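Local coordinates for protein beta-galactosidase/beta-glucuronidase (Faecalibacterium prausnitzii L2-6, PDB 6MVF) that binds flavin mononucleotide and, as a member of glycoside hydrolase family 2, probably hydrolyses beta-glucuronides or related beta-glycosides, at residues V276-V281 with S288-A293; T294-V299 with G328-R333; R301-L306 with A335-S340; H373-M378 with H414-L419; T447-Y452 with D479-I484. All blocks are in the same frame, centred on the assembly; numbering follows the deposited sequence.

Followed from the N terminus, the chain first closes a short beta hairpin at contact 1 and then turns at once into strand 292-300, which leads directly to contact 2. There strand 292-300 pairs in parallel with strand 331-334 after the excursion through helix 314-327. Contact 3 crosses contact 2: its segments are the loops that follow these two strands, and the two contacts touch where Arg-301 N nears Arg-333 O. Contact 4 comes later, pairing helices 368-385 and 407-423 on the outside of the barrel. Contact 5 closes another beta-alpha-beta unit of the same sheet; its Cys-481 and Val-449 pack on Val-281 of contact 1, and its Thr-447 lies against Gln-417 of contact 4.

Contact 1 of 5, residues V276-V281 with S288-A293; sequences VRSYTV and SINGEA
Thr-280 and Ser-288 form an antiparallel hydrogen-bonded pair, Thr-280 N reaching Ser-288 O at 3.0 Å and Ser-288 N returning to Thr-280 O at 2.9 Å. The next backbone bond runs from Asn-290 N to Ser-278 O (2.7 Å). A side chain then extends the backbone pattern: Asn-290 OD1 accepts Ser-278 N at 3.2 Å, with the donor tilted from the carbonyl plane, while the ND2 of the same amide is held by Trp-246 O. These bonds hold strand 279-282 and strand 286-289, and the residues just past their ends, in the beta hairpin that leads the chain into the TIM barrel, and a type I' turn from Ile-289 to Glu-292 sends the chain on into strand 292-300.

Apolar contacts gather on the face carrying Tyr-279 and Ile-289. Ile-289 has CG1 anti to the backbone N (chi1 178°), which carries CD1 out to Arg-277 CB, 3.9 Å away. Beyond that the arginine turns from the strand: its guanidinium is bonded to Pro-389 O, and Tyr-279 CE1 lies over one face of it, toward the rim.

A water bridges the two segments beside the end of the pairing, 2.8 Å from Ser-278 OG and donating to Asn-290 OD1.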
# COMPACT_ATOMS: atom_id res chain seq x y z
N VAL A 276 6.44 -3.63 29.84
CA VAL A 276 6.49 -3.56 31.29
C VAL A 276 5.69 -4.74 31.85
O VAL A 276 4.47 -4.79 31.72
CB VAL A 276 5.94 -2.22 31.81
CG1 VAL A 276 6.32 -2.02 33.26
CG2 VAL A 276 6.42 -1.07 30.93
N ARG A 277 6.38 -5.68 32.49
CA ARG A 277 5.68 -6.76 33.18
C ARG A 277 6.58 -7.30 34.28
O ARG A 277 7.80 -7.26 34.17
CB ARG A 277 5.27 -7.91 32.25
CG ARG A 277 6.39 -8.85 31.84
CD ARG A 277 7.16 -8.27 30.70
NE ARG A 277 8.30 -9.08 30.30
CZ ARG A 277 9.46 -9.10 30.95
NH1 ARG A 277 9.59 -8.36 32.05
NH2 ARG A 277 10.46 -9.86 30.51
N SER A 278 5.95 -7.81 35.33
CA SER A 278 6.60 -8.65 36.31
C SER A 278 5.87 -9.99 36.33
O SER A 278 4.74 -10.10 35.85
CB SER A 278 6.59 -8.01 37.70
OG SER A 278 5.27 -7.64 38.09
N TYR A 279 6.53 -11.00 36.88
CA TYR A 279 5.98 -12.35 36.81
C TYR A 279 6.67 -13.23 37.84
O TYR A 279 7.82 -13.00 38.22
CB TYR A 279 6.09 -12.95 35.40
CG TYR A 279 7.50 -13.08 34.85
CD1 TYR A 279 8.12 -12.02 34.20
CD2 TYR A 279 8.21 -14.28 34.96
CE1 TYR A 279 9.41 -12.13 33.70
CE2 TYR A 279 9.51 -14.40 34.45
CZ TYR A 279 10.10 -13.31 33.82
OH TYR A 279 11.37 -13.41 33.30
N THR A 280 5.95 -14.26 38.28
CA THR A 280 6.43 -15.17 39.30
C THR A 280 6.02 -16.58 38.90
O THR A 280 5.00 -16.78 38.24
CB THR A 280 5.88 -14.81 40.69
OG1 THR A 280 4.46 -14.63 40.60
CG2 THR A 280 6.50 -13.51 41.20
N VAL A 281 6.86 -17.55 39.27
CA VAL A 281 6.50 -18.96 39.25
C VAL A 281 6.74 -19.53 40.64
O VAL A 281 7.84 -19.39 41.18
CB VAL A 281 7.29 -19.77 38.21
CG1 VAL A 281 6.80 -21.20 38.20
CG2 VAL A 281 7.18 -19.15 36.82
N SER A 288 2.27 -16.56 37.28
CA SER A 288 1.51 -15.32 37.38
C SER A 288 2.24 -14.24 36.60
O SER A 288 3.47 -14.19 36.61
CB SER A 288 1.37 -14.80 38.83
OG SER A 288 0.90 -15.80 39.71
N ILE A 289 1.49 -13.36 35.96
CA ILE A 289 2.09 -12.19 35.35
C ILE A 289 1.31 -10.97 35.81
O ILE A 289 0.07 -11.00 35.83
CB ILE A 289 2.14 -12.30 33.81
CG1 ILE A 289 2.74 -11.03 33.21
CG2 ILE A 289 0.78 -12.64 33.26
CD1 ILE A 289 3.13 -11.19 31.74
N ASN A 290 2.03 -9.93 36.25
CA ASN A 290 1.41 -8.69 36.73
C ASN A 290 0.40 -8.96 37.83
O ASN A 290 -0.66 -8.33 37.88
CB ASN A 290 0.76 -7.91 35.58
CG ASN A 290 1.77 -7.45 34.53
OD1 ASN A 290 2.90 -7.08 34.86
ND2 ASN A 290 1.38 -7.50 33.25
N GLY A 291 0.69 -9.95 38.68
CA GLY A 291 -0.13 -10.24 39.84
C GLY A 291 -1.34 -11.11 39.61
O GLY A 291 -2.10 -11.34 40.56
N GLU A 292 -1.57 -11.60 38.41
CA GLU A 292 -2.72 -12.44 38.13
C GLU A 292 -2.26 -13.85 37.79
O GLU A 292 -1.36 -14.02 36.95
CB GLU A 292 -3.57 -11.87 37.00
CG GLU A 292 -4.77 -12.73 36.66
CD GLU A 292 -5.85 -11.98 35.90
OE1 GLU A 292 -5.91 -10.73 36.01
OE2 GLU A 292 -6.64 -12.66 35.18
N ALA A 293 -2.86 -14.85 38.43
CA ALA A 293 -2.58 -16.25 38.12
C ALA A 293 -3.00 -16.57 36.69
O ALA A 293 -4.17 -16.41 36.33
CB ALA A 293 -3.32 -17.15 39.10
O HOH W 1 3.31 -5.76 37.24
O HOH W 2 3.01 -11.74 39.25
O HOH W 3 2.94 -17.72 41.08

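Contact 2 of 5, residues T294-V299 with G328-R333; sequences TPLRGV and GANTIR
A right-handed beta-alpha-beta crossover through helix 314-327 brings Val-299 alongside Ile-332, the parallel bridge between strands 296-299 and 331-333. Val-299 N bonds to Thr-331 O at 3.3 Å, and Val-299 O receives Arg-333 N at 2.8 Å. Upstream, where the second strand has not yet begun, the amide of Asn-330 does the work of a backbone peptide. Its OD1 takes Arg-297 N on a lone pair at 2.8 Å, and its ND2 gives a nearly straight bond to Pro-295 O, which lies in the amide plane at 2.9 Å. The side chain can reach back along the strand because CG is set between the backbone N and carbonyl carbon (chi1 60°). Replacing Asn-330 by a leucine would probably leave Arg-297 N and Pro-295 O without these mates, just where the second strand is about to begin.

Thr-331 turns CG2 against Gly-298 N and crosses the Leu-296 side chain at about a right angle, its CG2 lying 3.8 Å from Leu-296 CB. Its OG1 is bonded elsewhere, to Ala-353 O and His-531. Val-299 and Ile-332 share the face that packs on Ile-324 of helix 314-327, whose end is marked by a Schellman motif at Gly-328. Parallel strands joined through a covering helix are the repeating element of the TIM barrel.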
# COMPACT_ATOMS: atom_id res chain seq x y z
N THR A 294 -2.04 -17.01 35.88
CA THR A 294 -2.26 -17.23 34.45
C THR A 294 -1.50 -18.47 34.01
O THR A 294 -0.34 -18.38 33.59
CB THR A 294 -1.83 -16.02 33.63
OG1 THR A 294 -2.38 -14.83 34.19
CG2 THR A 294 -2.29 -16.15 32.18
N PRO A 295 -2.12 -19.64 34.08
CA PRO A 295 -1.41 -20.86 33.65
C PRO A 295 -0.96 -20.72 32.20
O PRO A 295 -1.71 -20.25 31.34
CB PRO A 295 -2.46 -21.96 33.83
CG PRO A 295 -3.39 -21.45 34.89
CD PRO A 295 -3.45 -19.95 34.64
N LEU A 296 0.31 -21.08 31.95
CA LEU A 296 0.89 -21.05 30.61
C LEU A 296 0.54 -22.34 29.86
O LEU A 296 0.98 -23.43 30.25
CB LEU A 296 2.40 -20.87 30.68
CG LEU A 296 2.89 -19.50 31.17
CD1 LEU A 296 4.34 -19.30 30.79
CD2 LEU A 296 2.01 -18.35 30.63
N ARG A 297 -0.23 -22.22 28.79
CA ARG A 297 -0.67 -23.36 27.99
C ARG A 297 -0.37 -23.07 26.52
O ARG A 297 -1.00 -22.19 25.91
CB ARG A 297 -2.16 -23.65 28.21
CG ARG A 297 -2.54 -23.92 29.68
CD ARG A 297 -1.76 -25.14 30.24
NE ARG A 297 -2.12 -25.50 31.61
CZ ARG A 297 -1.33 -25.35 32.68
NH1 ARG A 297 -0.12 -24.83 32.56
NH2 ARG A 297 -1.76 -25.72 33.87
N GLY A 298 0.60 -23.77 25.95
CA GLY A 298 1.01 -23.45 24.61
C GLY A 298 1.73 -24.55 23.84
O GLY A 298 1.41 -25.73 23.97
N VAL A 299 2.70 -24.14 23.02
CA VAL A 299 3.27 -25.01 21.99
C VAL A 299 4.75 -24.67 21.82
O VAL A 299 5.23 -23.64 22.28
CB VAL A 299 2.51 -24.85 20.63
CG1 VAL A 299 1.03 -25.10 20.80
CG2 VAL A 299 2.70 -23.47 20.06
N GLY A 328 -5.20 -20.01 20.56
CA GLY A 328 -5.45 -19.68 21.95
C GLY A 328 -4.29 -19.99 22.87
O GLY A 328 -4.47 -19.95 24.09
N ALA A 329 -3.12 -20.31 22.32
CA ALA A 329 -1.91 -20.47 23.11
C ALA A 329 -1.43 -19.13 23.68
O ALA A 329 -1.49 -18.09 23.02
CB ALA A 329 -0.82 -21.09 22.24
N ASN A 330 -0.94 -19.15 24.92
CA ASN A 330 -0.36 -17.95 25.51
C ASN A 330 1.14 -18.07 25.74
O ASN A 330 1.75 -17.13 26.25
CB ASN A 330 -1.04 -17.61 26.83
CG ASN A 330 -0.91 -18.71 27.86
OD1 ASN A 330 -0.26 -19.73 27.62
ND2 ASN A 330 -1.52 -18.51 29.02
N THR A 331 1.74 -19.21 25.40
CA THR A 331 3.17 -19.39 25.56
C THR A 331 3.71 -20.12 24.34
O THR A 331 3.03 -20.95 23.74
CB THR A 331 3.51 -20.15 26.88
OG1 THR A 331 4.92 -20.28 27.03
CG2 THR A 331 2.85 -21.53 26.92
N ILE A 332 4.94 -19.79 23.97
CA ILE A 332 5.62 -20.47 22.89
C ILE A 332 7.03 -20.81 23.34
O ILE A 332 7.81 -19.90 23.66
CB ILE A 332 5.69 -19.65 21.60
CG1 ILE A 332 4.31 -19.43 21.00
CG2 ILE A 332 6.62 -20.36 20.61
CD1 ILE A 332 4.30 -18.36 19.90
N ARG A 333 7.37 -22.10 23.33
CA ARG A 333 8.75 -22.52 23.53
C ARG A 333 9.47 -22.51 22.18
O ARG A 333 9.13 -23.27 21.26
CB ARG A 333 8.82 -23.91 24.17
CG ARG A 333 10.25 -24.41 24.27
CD ARG A 333 10.33 -25.78 24.88
NE ARG A 333 11.71 -26.25 24.92
CZ ARG A 333 12.08 -27.52 24.72
NH1 ARG A 333 11.16 -28.44 24.45
NH2 ARG A 333 13.36 -27.85 24.77
O HOH W 4 -3.53 -20.82 26.74

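Contact 3 of 5, residues R301-L306 with A335-S340; sequences RHQDKL and AHYQHS
Tyr-337 OH is the polar hub between the loops 301-306 and 335-340. His-302 ND1 meets it at 2.7 Å in an almost straight hydrogen bond (173°), the hydroxyl lying at the edge of the imidazole near its plane. Gln-303 N adds a second bond to the same oxygen at 3.1 Å, and two grips from consecutive residues fix where the phenol end sits. A weaker bond joins Arg-301 NH1 to His-339 ND1 (3.2 Å), bent to 128° but entering at the edge of the imidazole ring. The other ring nitrogen, His-339 NE2, donates within its own loop to Ala-335 O at 2.9 Å, consistent with ND1 acting as the acceptor; that oxygen is in the ring plane, although the donor stands above the carbonyl plane. With CG anti to the backbone N (chi1 -177°) and a bend at chi2, Arg-301 swings its guanidinium to His-339, while NH2 is salt-bridged to Asp-320.

Among the flat groups, His-302 and Tyr-337 meet rim to rim, while His-336 lies obliquely to His-302, the three forming an aromatic cluster. The extended Gln-303 side chain runs obliquely past the phenol, bringing CD to 3.4 Å from Tyr-337 CE1. The Ala-335 to His-336 peptide is cis, and His-336 ND1 is bonded to Glu-357.

One water completes the set: it donates to Gln-303 OE1, which Arg-161 also holds, and accepts Ser-340 N at the N-cap of helix 341-350. Loops following strands 292-300 and 331-334 lie at the C-terminal mouth of the barrel, the end at which TIM-barrel glycosidases carry their active sites.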
# COMPACT_ATOMS: atom_id res chain seq x y z
N ARG A 301 7.75 -24.44 18.61
CA ARG A 301 7.76 -24.05 17.20
C ARG A 301 9.18 -24.13 16.67
O ARG A 301 10.07 -23.49 17.22
CB ARG A 301 7.20 -22.63 17.03
CG ARG A 301 7.08 -22.12 15.59
CD ARG A 301 8.10 -21.02 15.27
NE ARG A 301 8.00 -20.58 13.87
CZ ARG A 301 8.80 -19.69 13.29
NH1 ARG A 301 9.79 -19.11 13.98
NH2 ARG A 301 8.61 -19.34 12.02
N HIS A 302 9.39 -24.93 15.62
CA HIS A 302 10.64 -24.96 14.88
C HIS A 302 10.60 -23.90 13.76
O HIS A 302 9.54 -23.34 13.46
CB HIS A 302 10.89 -26.36 14.32
CG HIS A 302 11.80 -27.19 15.16
ND1 HIS A 302 13.08 -26.79 15.48
CD2 HIS A 302 11.64 -28.41 15.73
CE1 HIS A 302 13.66 -27.71 16.23
NE2 HIS A 302 12.81 -28.71 16.38
N GLN A 303 11.76 -23.63 13.13
CA GLN A 303 11.87 -22.48 12.22
C GLN A 303 11.91 -22.86 10.72
O GLN A 303 12.51 -22.16 9.91
CB GLN A 303 13.08 -21.63 12.59
CG GLN A 303 14.41 -22.20 12.22
CD GLN A 303 15.57 -21.28 12.58
OE1 GLN A 303 15.38 -20.11 12.88
NE2 GLN A 303 16.79 -21.82 12.55
N ASP A 304 11.21 -23.92 10.31
CA ASP A 304 11.28 -24.35 8.93
C ASP A 304 9.88 -24.39 8.32
O ASP A 304 8.87 -24.27 9.02
CB ASP A 304 11.99 -25.72 8.81
CG ASP A 304 11.28 -26.86 9.58
OD1 ASP A 304 10.30 -26.61 10.32
OD2 ASP A 304 11.71 -28.02 9.43
N LYS A 305 9.83 -24.53 7.00
CA LYS A 305 8.56 -24.56 6.27
C LYS A 305 8.74 -25.36 5.00
O LYS A 305 9.85 -25.43 4.47
CB LYS A 305 8.09 -23.14 5.95
CG LYS A 305 6.62 -22.99 5.69
CD LYS A 305 6.27 -21.50 5.59
CE LYS A 305 4.82 -21.29 5.22
NZ LYS A 305 4.39 -19.87 5.35
N LEU A 306 7.64 -25.96 4.51
CA LEU A 306 7.68 -26.93 3.41
C LEU A 306 8.52 -26.49 2.22
O LEU A 306 8.15 -25.56 1.51
CB LEU A 306 6.27 -27.26 2.92
CG LEU A 306 6.22 -28.39 1.88
CD1 LEU A 306 6.66 -29.70 2.49
CD2 LEU A 306 4.84 -28.55 1.27
N ALA A 335 12.15 -23.64 20.61
CA ALA A 335 13.22 -24.62 20.58
C ALA A 335 13.82 -24.69 19.17
O ALA A 335 13.19 -24.28 18.20
CB ALA A 335 12.67 -25.98 21.03
N HIS A 336 15.07 -25.18 19.05
CA HIS A 336 15.99 -25.53 20.15
C HIS A 336 17.20 -24.61 20.06
O HIS A 336 18.32 -25.03 20.29
CB HIS A 336 16.51 -26.97 20.06
CG HIS A 336 15.53 -28.03 20.46
ND1 HIS A 336 15.08 -28.18 21.76
CD2 HIS A 336 14.97 -29.04 19.75
CE1 HIS A 336 14.25 -29.21 21.82
NE2 HIS A 336 14.17 -29.76 20.62
N TYR A 337 16.97 -23.35 19.71
CA TYR A 337 18.05 -22.46 19.30
C TYR A 337 17.48 -21.05 19.32
O TYR A 337 16.31 -20.84 19.63
CB TYR A 337 18.59 -22.86 17.93
CG TYR A 337 17.47 -23.32 17.03
CD1 TYR A 337 16.60 -22.39 16.44
CD2 TYR A 337 17.26 -24.67 16.79
CE1 TYR A 337 15.56 -22.81 15.62
CE2 TYR A 337 16.21 -25.10 15.98
CZ TYR A 337 15.37 -24.17 15.39
OH TYR A 337 14.32 -24.59 14.59
N GLN A 338 18.32 -20.08 18.99
CA GLN A 338 17.85 -18.71 18.86
C GLN A 338 17.03 -18.58 17.58
O GLN A 338 17.41 -19.10 16.52
CB GLN A 338 19.05 -17.76 18.85
CG GLN A 338 18.72 -16.34 18.52
CD GLN A 338 19.91 -15.44 18.79
OE1 GLN A 338 20.73 -15.73 19.66
NE2 GLN A 338 20.00 -14.35 18.05
N HIS A 339 15.87 -17.94 17.68
CA HIS A 339 15.03 -17.77 16.50
C HIS A 339 15.28 -16.41 15.83
O HIS A 339 16.20 -15.66 16.18
CB HIS A 339 13.56 -17.95 16.88
CG HIS A 339 13.12 -19.39 16.90
ND1 HIS A 339 12.13 -19.88 16.08
CD2 HIS A 339 13.54 -20.44 17.65
CE1 HIS A 339 11.95 -21.16 16.32
NE2 HIS A 339 12.80 -21.53 17.26
N SER A 340 14.48 -16.10 14.82
CA SER A 340 14.61 -14.84 14.10
C SER A 340 14.16 -13.67 14.95
O SER A 340 13.17 -13.75 15.69
CB SER A 340 13.79 -14.90 12.82
OG SER A 340 13.61 -13.60 12.27
O HOH W 5 13.04 -18.35 13.66

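Contact 4 of 5, residues H373-M378 with H414-L419; sequences HVMEEM and HDLQKL
Leu-416 inserts its two methyls between Val-374 and Met-378. Its CD1 lies 3.6 Å from Val-374 CG1, and its CD2 packs on Met-378 CB at 3.7 Å, the valine and leucine side chains crossing at about a right angle. An alanine in place of Leu-416 would probably open a gap here and leave the Val-374 methyl without its partner on the other helix. Leu-419 sits one turn further on; CG anti to the backbone N (chi1 179°) extends it toward the facing helix, where CD2 touches Met-375 O at 3.7 Å. Met-375 closes the more exposed side: bent at chi2 and chi3, it lays CE against Asp-415 CB (3.8 Å). No hydrogen bond spans the two segments.

In the next shell, Asp-415 OD2 is bonded to His-371, one turn ahead of Val-374 and Met-375 on the facing helix. Trp-394 lies against Met-378, and Phe-360 and Ile-396 against Leu-416. Leu-419 also comes within about 4 Å of the side chain of Lys-379, an FMN-binding residue.

The segments 373-378 and 414-419, their axes 10.5 Å apart and inclined by 22°, are parts of helices 368-385 and 407-423, neighbours in the outer layer of a TIM barrel.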
# COMPACT_ATOMS: atom_id res chain seq x y z
N HIS A 373 32.13 -22.77 23.05
CA HIS A 373 30.98 -22.62 22.16
C HIS A 373 29.69 -22.37 22.96
O HIS A 373 28.95 -21.42 22.68
CB HIS A 373 30.82 -23.85 21.28
CG HIS A 373 29.58 -23.84 20.42
ND1 HIS A 373 29.62 -23.62 19.06
CD2 HIS A 373 28.28 -24.04 20.73
CE1 HIS A 373 28.40 -23.67 18.57
NE2 HIS A 373 27.56 -23.93 19.56
N VAL A 374 29.42 -23.21 23.96
CA VAL A 374 28.13 -23.14 24.63
C VAL A 374 27.98 -21.80 25.36
O VAL A 374 26.96 -21.11 25.23
CB VAL A 374 27.94 -24.35 25.57
CG1 VAL A 374 27.08 -23.99 26.75
CG2 VAL A 374 27.30 -25.53 24.81
N MET A 375 29.03 -21.38 26.09
CA MET A 375 28.98 -20.10 26.80
C MET A 375 28.80 -18.93 25.83
O MET A 375 28.02 -18.01 26.11
CB MET A 375 30.25 -19.88 27.64
CG MET A 375 30.60 -20.97 28.67
SD MET A 375 29.38 -21.22 29.96
CE MET A 375 29.69 -19.81 31.02
N GLU A 376 29.53 -18.93 24.71
CA GLU A 376 29.39 -17.84 23.75
C GLU A 376 27.98 -17.78 23.19
O GLU A 376 27.40 -16.68 23.05
CB GLU A 376 30.38 -18.01 22.60
CG GLU A 376 31.82 -18.03 23.01
CD GLU A 376 32.41 -16.66 23.18
OE1 GLU A 376 31.79 -15.81 23.86
OE2 GLU A 376 33.51 -16.43 22.63
N GLU A 377 27.40 -18.95 22.88
CA GLU A 377 26.06 -18.99 22.31
C GLU A 377 25.02 -18.48 23.30
O GLU A 377 24.05 -17.83 22.90
CB GLU A 377 25.72 -20.41 21.87
CG GLU A 377 24.58 -20.48 20.88
CD GLU A 377 24.58 -21.74 20.00
OE1 GLU A 377 24.99 -22.83 20.48
OE2 GLU A 377 24.15 -21.65 18.83
N MET A 378 25.22 -18.74 24.60
CA MET A 378 24.29 -18.21 25.58
C MET A 378 24.48 -16.72 25.78
O MET A 378 23.50 -15.99 26.00
CB MET A 378 24.43 -18.95 26.89
CG MET A 378 23.34 -18.64 27.87
SD MET A 378 21.80 -19.44 27.36
CE MET A 378 20.66 -18.23 27.96
N HIS A 414 26.13 -25.42 35.73
CA HIS A 414 26.30 -24.37 36.73
C HIS A 414 26.94 -23.12 36.12
O HIS A 414 26.54 -22.00 36.46
CB HIS A 414 27.13 -24.89 37.91
CG HIS A 414 26.44 -25.95 38.71
ND1 HIS A 414 26.98 -27.20 38.92
CD2 HIS A 414 25.25 -25.95 39.36
CE1 HIS A 414 26.15 -27.93 39.65
NE2 HIS A 414 25.09 -27.19 39.93
N ASP A 415 27.91 -23.30 35.22
CA ASP A 415 28.48 -22.16 34.50
C ASP A 415 27.40 -21.38 33.75
O ASP A 415 27.38 -20.15 33.77
CB ASP A 415 29.57 -22.62 33.52
CG ASP A 415 30.79 -23.24 34.23
OD1 ASP A 415 31.02 -22.92 35.41
OD2 ASP A 415 31.53 -24.05 33.61
N LEU A 416 26.49 -22.11 33.09
CA LEU A 416 25.41 -21.47 32.33
C LEU A 416 24.41 -20.80 33.26
O LEU A 416 23.93 -19.70 32.96
CB LEU A 416 24.72 -22.51 31.45
CG LEU A 416 25.41 -22.87 30.13
CD1 LEU A 416 24.89 -24.18 29.54
CD2 LEU A 416 25.26 -21.70 29.15
N GLN A 417 24.06 -21.44 34.38
CA GLN A 417 23.17 -20.78 35.33
C GLN A 417 23.80 -19.50 35.85
O GLN A 417 23.12 -18.47 35.97
CB GLN A 417 22.84 -21.72 36.50
CG GLN A 417 22.08 -21.03 37.64
CD GLN A 417 20.63 -20.76 37.30
OE1 GLN A 417 20.13 -21.14 36.24
NE2 GLN A 417 19.92 -20.10 38.22
N LYS A 418 25.11 -19.53 36.12
CA LYS A 418 25.79 -18.35 36.63
C LYS A 418 25.84 -17.25 35.57
O LYS A 418 25.72 -16.06 35.90
CB LYS A 418 27.20 -18.71 37.10
CG LYS A 418 27.88 -17.58 37.86
CD LYS A 418 29.41 -17.59 37.73
CE LYS A 418 30.03 -16.50 38.61
NZ LYS A 418 31.52 -16.37 38.46
N LEU A 419 25.98 -17.62 34.30
CA LEU A 419 26.06 -16.62 33.24
C LEU A 419 24.71 -15.94 33.01
O LEU A 419 24.66 -14.73 32.77
CB LEU A 419 26.55 -17.28 31.94
CG LEU A 419 26.65 -16.33 30.75
CD1 LEU A 419 27.68 -15.28 31.04
CD2 LEU A 419 26.97 -17.10 29.49

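Contact 5 of 5, residues T447-Y452 with D479-I484; sequences TDVESY and DICLGI
Tyr-452 presents its ring edge to Leu-482, which, with CG anti to the backbone N (chi1 178°), sends CD1 near the ring plane, 4.0 Å from Tyr-452 CD1. The two belong to strands 450-452 and 482-484, parallel neighbours in the TIM barrel that close a beta-alpha-beta unit around helix 466-476. Trp-469 meets the phenol edge-to-face, and the ring of His-454 meets it with nearly parallel planes. The second flat group is the Glu-450 carboxylate, with OE2 beside the methyls of Ile-480, 3.5 Å from CD1. The buried acid is well satisfied: OE1 is bonded to His-433 and His-444, and OE2 to Arg-445 N.

Leu-482 and Ile-484 rest on Leu-470 of helix 466-476, whereas Val-449 and Ser-451 reach Trp-528. The backbone bonds alternate between strands: Glu-450 N to Cys-481 O, Gly-483 N to Glu-450 O (2.9 Å), and Tyr-452 N to Gly-483 O (3.1 Å). Opposite Ser-451 stands Gly-483, with no side chain to compete with the serine CB and OG lying over its backbone.

Val-449 CG1 packs on Cys-481 CB at 3.7 Å. On the N-terminal side of this pair a water accepts Cys-481 N at 2.9 Å and donates to Asp-448 O.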
# COMPACT_ATOMS: atom_id res chain seq x y z
N THR A 447 18.39 -24.72 37.92
CA THR A 447 17.68 -23.59 37.33
C THR A 447 16.46 -23.23 38.18
O THR A 447 16.02 -23.99 39.04
CB THR A 447 17.29 -23.91 35.88
OG1 THR A 447 16.46 -25.08 35.83
CG2 THR A 447 18.55 -24.13 35.00
N ASP A 448 15.91 -22.03 37.92
CA ASP A 448 14.79 -21.51 38.71
C ASP A 448 13.53 -22.35 38.54
O ASP A 448 12.72 -22.47 39.47
CB ASP A 448 14.48 -20.05 38.34
CG ASP A 448 15.70 -19.12 38.48
OD1 ASP A 448 16.46 -19.25 39.47
OD2 ASP A 448 15.88 -18.25 37.59
N VAL A 449 13.31 -22.91 37.35
CA VAL A 449 12.17 -23.76 37.06
C VAL A 449 12.69 -24.89 36.18
O VAL A 449 13.85 -24.90 35.76
CB VAL A 449 11.01 -22.99 36.38
CG1 VAL A 449 10.48 -21.87 37.29
CG2 VAL A 449 11.43 -22.42 35.03
N GLU A 450 11.82 -25.88 35.93
CA GLU A 450 12.26 -27.15 35.36
C GLU A 450 11.11 -27.78 34.60
O GLU A 450 9.94 -27.64 34.98
CB GLU A 450 12.75 -28.14 36.44
CG GLU A 450 14.00 -27.73 37.19
CD GLU A 450 14.58 -28.84 38.07
OE1 GLU A 450 14.82 -29.96 37.54
OE2 GLU A 450 14.78 -28.61 39.28
N SER A 451 11.45 -28.51 33.54
CA SER A 451 10.42 -29.19 32.77
C SER A 451 10.93 -30.54 32.27
O SER A 451 12.14 -30.75 32.09
CB SER A 451 9.94 -28.33 31.59
OG SER A 451 9.10 -27.27 32.02
N TYR A 452 9.99 -31.43 32.03
CA TYR A 452 10.28 -32.75 31.48
C TYR A 452 9.68 -32.90 30.09
O TYR A 452 8.62 -32.35 29.77
CB TYR A 452 9.75 -33.85 32.39
CG TYR A 452 10.71 -34.33 33.44
CD1 TYR A 452 10.83 -33.67 34.65
CD2 TYR A 452 11.48 -35.47 33.24
CE1 TYR A 452 11.69 -34.13 35.64
CE2 TYR A 452 12.35 -35.95 34.22
CZ TYR A 452 12.45 -35.27 35.43
OH TYR A 452 13.31 -35.72 36.42
N ASP A 479 9.09 -28.45 46.18
CA ASP A 479 9.89 -27.24 46.07
C ASP A 479 10.30 -26.93 44.63
O ASP A 479 10.91 -25.89 44.38
CB ASP A 479 11.14 -27.34 46.96
CG ASP A 479 12.12 -28.46 46.51
OD1 ASP A 479 11.66 -29.56 46.10
OD2 ASP A 479 13.35 -28.23 46.60
N ILE A 480 9.98 -27.82 43.69
CA ILE A 480 10.35 -27.65 42.29
C ILE A 480 9.13 -27.18 41.52
O ILE A 480 8.02 -27.70 41.71
CB ILE A 480 10.93 -28.95 41.70
CG1 ILE A 480 12.22 -29.35 42.42
CG2 ILE A 480 11.19 -28.77 40.20
CD1 ILE A 480 13.04 -30.44 41.72
N CYS A 481 9.32 -26.17 40.67
CA CYS A 481 8.29 -25.73 39.73
C CYS A 481 8.36 -26.64 38.52
O CYS A 481 9.33 -26.58 37.76
CB CYS A 481 8.50 -24.28 39.32
SG CYS A 481 8.63 -23.12 40.68
N LEU A 482 7.35 -27.49 38.34
CA LEU A 482 7.31 -28.47 37.27
C LEU A 482 6.51 -27.94 36.09
O LEU A 482 5.39 -27.45 36.26
CB LEU A 482 6.72 -29.80 37.76
CG LEU A 482 6.60 -30.86 36.67
CD1 LEU A 482 7.99 -31.31 36.27
CD2 LEU A 482 5.72 -32.04 37.06
N GLY A 483 7.10 -28.03 34.89
CA GLY A 483 6.37 -27.88 33.66
C GLY A 483 6.64 -29.06 32.75
O GLY A 483 7.48 -29.92 33.06
N ILE A 484 5.92 -29.11 31.64
CA ILE A 484 6.13 -30.14 30.62
C ILE A 484 6.55 -29.43 29.34
O ILE A 484 5.72 -28.83 28.64
CB ILE A 484 4.89 -31.03 30.41
CG1 ILE A 484 4.58 -31.80 31.70
CG2 ILE A 484 5.10 -32.00 29.24
CD1 ILE A 484 5.79 -32.56 32.31
O HOH W 6 11.98 -25.10 40.42